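Local atomic coordinates of D-glycero-D-manno-heptose 1-phosphate kinase (Bacteroides thetaiotaomicron, PDB entry 3K85), a protein that probably transfers phosphate from ATP to a sugar substrate, as in other kinases of the GHMP family. Residues V192-T204 and L319-F331. Numbering follows the deposited sequence.
Sequences VDELESSMVLYFT and LNNLNGFVMPFQF
Strand 199-202 and the extended chain 324-331 run antiparallel and join in a single bridge, Tyr-202 with Val-326, where the amide N of Met-327 donates a 2.7 Å hydrogen bond to Leu-201 O. With the CG of Tyr-202 anti to its backbone N (chi1 179°), the ring lies along the turn after helix 309-320: Leu-319 covers one face, and Gly-324 meets the edge. The phenol OH accepts a weak, bent bond from Gly-324 N at 2.9 Å. Next along the chain, Phe-203 leans its CB against Phe-325 CE2 (3.5 Å), the two rings meeting obliquely with planes at 60°, while its CE1 rests on Met-327 CB. Farther along, Leu-201 and Phe-329 cross at about a right angle, CG of the leucine lying 3.6 Å from CD2 of the ring; the CE methyl of selenomethionine Met-199 touches the same ring at CZ.

At the other end, helix 189-197 holds the chain through Glu-196. Its extended side chain runs past Phe-331 in the opposite direction, carboxylate and ring planes only 13° apart, and OE2 accepts a hydrogen bond from the amide N of Phe-331 at 2.6 Å, nearly along the carboxylate C-O axis. Beside this bond, Leu-195 CD2 packs on CE2 and CZ of the Phe-331 ring (3.5 Å to each), and the selenium of Met-199 makes a Met-aromatic contact at the ring edge.

Strand 199-202 is an outer member of a three-stranded antiparallel sheet and pairs with strand 303-306 as well; Val-200 packs on Val-316 of helix 309-320, part of the C-terminal GHMP kinase region, while Leu-12 of strand 4-15 touches Met-199, Leu-201, Phe-329 and Phe-331, linking this sheet to the large mixed one.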
# COMPACT_ATOMS: atom_id res chain seq x y z
N VAL A 192 -5.47 -7.81 -9.15
CA VAL A 192 -6.83 -7.75 -8.65
C VAL A 192 -7.77 -8.42 -9.63
O VAL A 192 -8.63 -9.21 -9.23
CB VAL A 192 -7.27 -6.29 -8.44
CG1 VAL A 192 -8.71 -6.25 -7.94
CG2 VAL A 192 -6.34 -5.62 -7.45
N ASP A 193 -7.63 -8.10 -10.92
CA ASP A 193 -8.45 -8.72 -11.95
C ASP A 193 -8.19 -10.23 -12.01
O ASP A 193 -9.12 -11.03 -12.15
CB ASP A 193 -8.17 -8.11 -13.33
CG ASP A 193 -8.84 -6.77 -13.53
OD1 ASP A 193 -10.02 -6.63 -13.14
OD2 ASP A 193 -8.20 -5.86 -14.08
N GLU A 194 -6.93 -10.62 -11.91
CA GLU A 194 -6.59 -12.04 -11.95
C GLU A 194 -7.22 -12.75 -10.76
O GLU A 194 -7.77 -13.84 -10.92
CB GLU A 194 -5.08 -12.26 -11.90
CG GLU A 194 -4.67 -13.73 -12.01
CD GLU A 194 -5.01 -14.34 -13.37
OE1 GLU A 194 -5.68 -13.67 -14.19
OE2 GLU A 194 -4.61 -15.50 -13.61
N LEU A 195 -7.13 -12.14 -9.58
CA LEU A 195 -7.69 -12.74 -8.38
C LEU A 195 -9.22 -12.81 -8.47
O LEU A 195 -9.82 -13.81 -8.09
CB LEU A 195 -7.28 -11.95 -7.13
CG LEU A 195 -7.52 -12.67 -5.79
CD1 LEU A 195 -6.49 -13.79 -5.62
CD2 LEU A 195 -7.41 -11.69 -4.65
N GLU A 196 -9.84 -11.75 -8.98
CA GLU A 196 -11.30 -11.73 -9.10
C GLU A 196 -11.81 -12.82 -10.05
O GLU A 196 -12.84 -13.43 -9.78
CB GLU A 196 -11.80 -10.36 -9.57
CG GLU A 196 -11.51 -9.24 -8.58
CD GLU A 196 -12.03 -7.89 -9.04
OE1 GLU A 196 -11.83 -7.53 -10.22
OE2 GLU A 196 -12.63 -7.17 -8.21
N SER A 197 -11.11 -13.07 -11.15
CA SER A 197 -11.57 -14.11 -12.08
C SER A 197 -11.21 -15.52 -11.58
O SER A 197 -11.65 -16.52 -12.16
CB SER A 197 -10.99 -13.87 -13.48
OG SER A 197 -9.59 -13.89 -13.46
N SER A 198 -10.43 -15.57 -10.51
CA SER A 198 -10.01 -16.83 -9.90
C SER A 198 -10.80 -17.13 -8.63
O SER A 198 -10.49 -18.09 -7.92
CB SER A 198 -8.52 -16.77 -9.53
OG SER A 198 -7.69 -16.62 -10.67
N MSE A 199 -11.82 -16.34 -8.32
CA MSE A 199 -12.58 -16.59 -7.10
C MSE A 199 -14.09 -16.68 -7.19
O MSE A 199 -14.74 -15.98 -7.96
CB MSE A 199 -12.23 -15.55 -6.04
CG MSE A 199 -10.90 -15.78 -5.37
SE MSE A 199 -10.41 -14.30 -4.23
CE MSE A 199 -12.06 -14.15 -3.20
N VAL A 200 -14.64 -17.56 -6.36
CA VAL A 200 -16.07 -17.76 -6.29
C VAL A 200 -16.54 -17.62 -4.84
O VAL A 200 -15.98 -18.24 -3.93
CB VAL A 200 -16.45 -19.17 -6.82
CG1 VAL A 200 -17.96 -19.28 -6.99
CG2 VAL A 200 -15.74 -19.44 -8.13
N LEU A 201 -17.54 -16.78 -4.63
CA LEU A 201 -18.13 -16.54 -3.32
C LEU A 201 -19.44 -17.32 -3.25
O LEU A 201 -20.38 -17.01 -3.99
CB LEU A 201 -18.42 -15.06 -3.13
CG LEU A 201 -17.43 -14.23 -2.31
CD1 LEU A 201 -18.14 -13.71 -1.08
CD2 LEU A 201 -16.22 -15.07 -1.93
N TYR A 202 -19.51 -18.32 -2.38
CA TYR A 202 -20.72 -19.12 -2.28
C TYR A 202 -21.29 -19.29 -0.87
O TYR A 202 -20.62 -19.79 0.04
CB TYR A 202 -20.46 -20.51 -2.89
CG TYR A 202 -21.65 -21.44 -2.82
CD1 TYR A 202 -22.85 -21.11 -3.43
CD2 TYR A 202 -21.56 -22.64 -2.12
CE1 TYR A 202 -23.96 -21.96 -3.35
CE2 TYR A 202 -22.66 -23.50 -2.03
CZ TYR A 202 -23.86 -23.15 -2.64
OH TYR A 202 -24.95 -23.99 -2.54
N PHE A 203 -22.53 -18.86 -0.70
CA PHE A 203 -23.21 -18.98 0.59
C PHE A 203 -24.09 -20.22 0.55
O PHE A 203 -24.37 -20.76 -0.53
CB PHE A 203 -24.09 -17.76 0.85
CG PHE A 203 -23.33 -16.47 0.96
CD1 PHE A 203 -22.73 -15.90 -0.16
CD2 PHE A 203 -23.26 -15.79 2.17
CE1 PHE A 203 -22.07 -14.67 -0.07
CE2 PHE A 203 -22.60 -14.57 2.27
CZ PHE A 203 -22.00 -14.01 1.15
N THR A 204 -24.54 -20.69 1.71
CA THR A 204 -25.39 -21.88 1.76
C THR A 204 -26.84 -21.51 2.05
O THR A 204 -27.23 -20.35 1.96
CB THR A 204 -24.91 -22.86 2.84
OG1 THR A 204 -23.49 -23.05 2.73
CG2 THR A 204 -25.60 -24.20 2.66
N LEU A 319 -22.15 -25.17 -8.54
CA LEU A 319 -22.58 -24.73 -7.21
C LEU A 319 -23.98 -24.12 -7.21
O LEU A 319 -24.77 -24.40 -6.31
CB LEU A 319 -21.57 -23.73 -6.62
CG LEU A 319 -20.18 -24.24 -6.22
CD1 LEU A 319 -19.35 -23.10 -5.67
CD2 LEU A 319 -20.31 -25.35 -5.18
N ASN A 320 -24.29 -23.28 -8.20
CA ASN A 320 -25.61 -22.66 -8.26
C ASN A 320 -26.69 -23.72 -8.42
O ASN A 320 -27.87 -23.47 -8.16
CB ASN A 320 -25.70 -21.65 -9.41
CG ASN A 320 -25.04 -20.32 -9.08
OD1 ASN A 320 -23.82 -20.23 -8.96
ND2 ASN A 320 -25.85 -19.28 -8.91
N ASN A 321 -26.28 -24.91 -8.86
CA ASN A 321 -27.22 -26.01 -9.02
C ASN A 321 -27.45 -26.68 -7.68
O ASN A 321 -28.17 -27.67 -7.58
CB ASN A 321 -26.69 -27.05 -10.03
CG ASN A 321 -27.14 -26.76 -11.45
OD1 ASN A 321 -28.30 -26.42 -11.69
ND2 ASN A 321 -26.23 -26.92 -12.41
N LEU A 322 -26.82 -26.13 -6.64
CA LEU A 322 -26.98 -26.64 -5.29
C LEU A 322 -28.10 -25.87 -4.62
O LEU A 322 -28.78 -25.06 -5.26
CB LEU A 322 -25.68 -26.49 -4.50
CG LEU A 322 -24.71 -27.68 -4.51
CD1 LEU A 322 -24.45 -28.12 -5.94
CD2 LEU A 322 -23.41 -27.27 -3.82
N ASN A 323 -28.30 -26.11 -3.33
CA ASN A 323 -29.37 -25.46 -2.59
C ASN A 323 -29.07 -24.01 -2.23
O ASN A 323 -29.93 -23.30 -1.73
CB ASN A 323 -29.68 -26.27 -1.33
CG ASN A 323 -30.93 -25.79 -0.64
OD1 ASN A 323 -31.95 -25.52 -1.28
ND2 ASN A 323 -30.87 -25.68 0.69
N GLY A 324 -27.84 -23.57 -2.51
CA GLY A 324 -27.46 -22.20 -2.22
C GLY A 324 -27.15 -21.42 -3.49
O GLY A 324 -27.36 -21.92 -4.59
N PHE A 325 -26.65 -20.20 -3.33
CA PHE A 325 -26.32 -19.37 -4.48
C PHE A 325 -24.91 -18.79 -4.43
O PHE A 325 -24.32 -18.64 -3.36
CB PHE A 325 -27.32 -18.21 -4.62
CG PHE A 325 -27.34 -17.25 -3.45
CD1 PHE A 325 -27.94 -16.01 -3.57
CD2 PHE A 325 -26.79 -17.61 -2.21
CE1 PHE A 325 -28.00 -15.12 -2.49
CE2 PHE A 325 -26.84 -16.73 -1.13
CZ PHE A 325 -27.45 -15.49 -1.27
N VAL A 326 -24.37 -18.48 -5.61
CA VAL A 326 -23.05 -17.89 -5.70
C VAL A 326 -23.23 -16.38 -5.73
O VAL A 326 -24.03 -15.86 -6.51
CB VAL A 326 -22.31 -18.37 -6.96
CG1 VAL A 326 -21.15 -17.43 -7.30
CG2 VAL A 326 -21.78 -19.78 -6.74
N MSE A 327 -22.51 -15.69 -4.86
CA MSE A 327 -22.60 -14.24 -4.77
C MSE A 327 -21.49 -13.56 -5.57
O MSE A 327 -20.32 -13.64 -5.22
CB MSE A 327 -22.54 -13.80 -3.30
CG MSE A 327 -22.64 -12.30 -3.08
SE MSE A 327 -24.24 -11.49 -3.85
CE MSE A 327 -25.35 -11.38 -2.26
N PRO A 328 -21.85 -12.90 -6.68
CA PRO A 328 -20.87 -12.20 -7.51
C PRO A 328 -20.34 -10.97 -6.78
O PRO A 328 -21.08 -10.26 -6.11
CB PRO A 328 -21.68 -11.85 -8.75
CG PRO A 328 -23.04 -11.60 -8.19
CD PRO A 328 -23.21 -12.76 -7.24
N PHE A 329 -19.04 -10.73 -6.91
CA PHE A 329 -18.44 -9.60 -6.23
C PHE A 329 -17.24 -9.06 -6.98
O PHE A 329 -16.75 -9.66 -7.94
CB PHE A 329 -17.96 -10.05 -4.84
CG PHE A 329 -16.69 -10.84 -4.88
CD1 PHE A 329 -15.46 -10.21 -4.69
CD2 PHE A 329 -16.70 -12.19 -5.23
CE1 PHE A 329 -14.27 -10.92 -4.85
CE2 PHE A 329 -15.51 -12.91 -5.39
CZ PHE A 329 -14.29 -12.27 -5.21
N GLN A 330 -16.76 -7.92 -6.51
CA GLN A 330 -15.58 -7.28 -7.05
C GLN A 330 -14.90 -6.61 -5.86
O GLN A 330 -15.56 -6.16 -4.91
CB GLN A 330 -15.97 -6.23 -8.10
CG GLN A 330 -16.59 -6.82 -9.36
CD GLN A 330 -15.64 -7.79 -10.05
OE1 GLN A 330 -14.53 -7.42 -10.43
NE2 GLN A 330 -16.08 -9.03 -10.23
N PHE A 331 -13.57 -6.57 -5.88
CA PHE A 331 -12.82 -5.93 -4.82
C PHE A 331 -12.98 -4.43 -4.99
O PHE A 331 -13.02 -3.93 -6.11
CB PHE A 331 -11.34 -6.30 -4.94
CG PHE A 331 -11.05 -7.71 -4.53
CD1 PHE A 331 -11.17 -8.10 -3.20
CD2 PHE A 331 -10.65 -8.64 -5.48
CE1 PHE A 331 -10.89 -9.40 -2.81
CE2 PHE A 331 -10.37 -9.95 -5.11
CZ PHE A 331 -10.49 -10.33 -3.77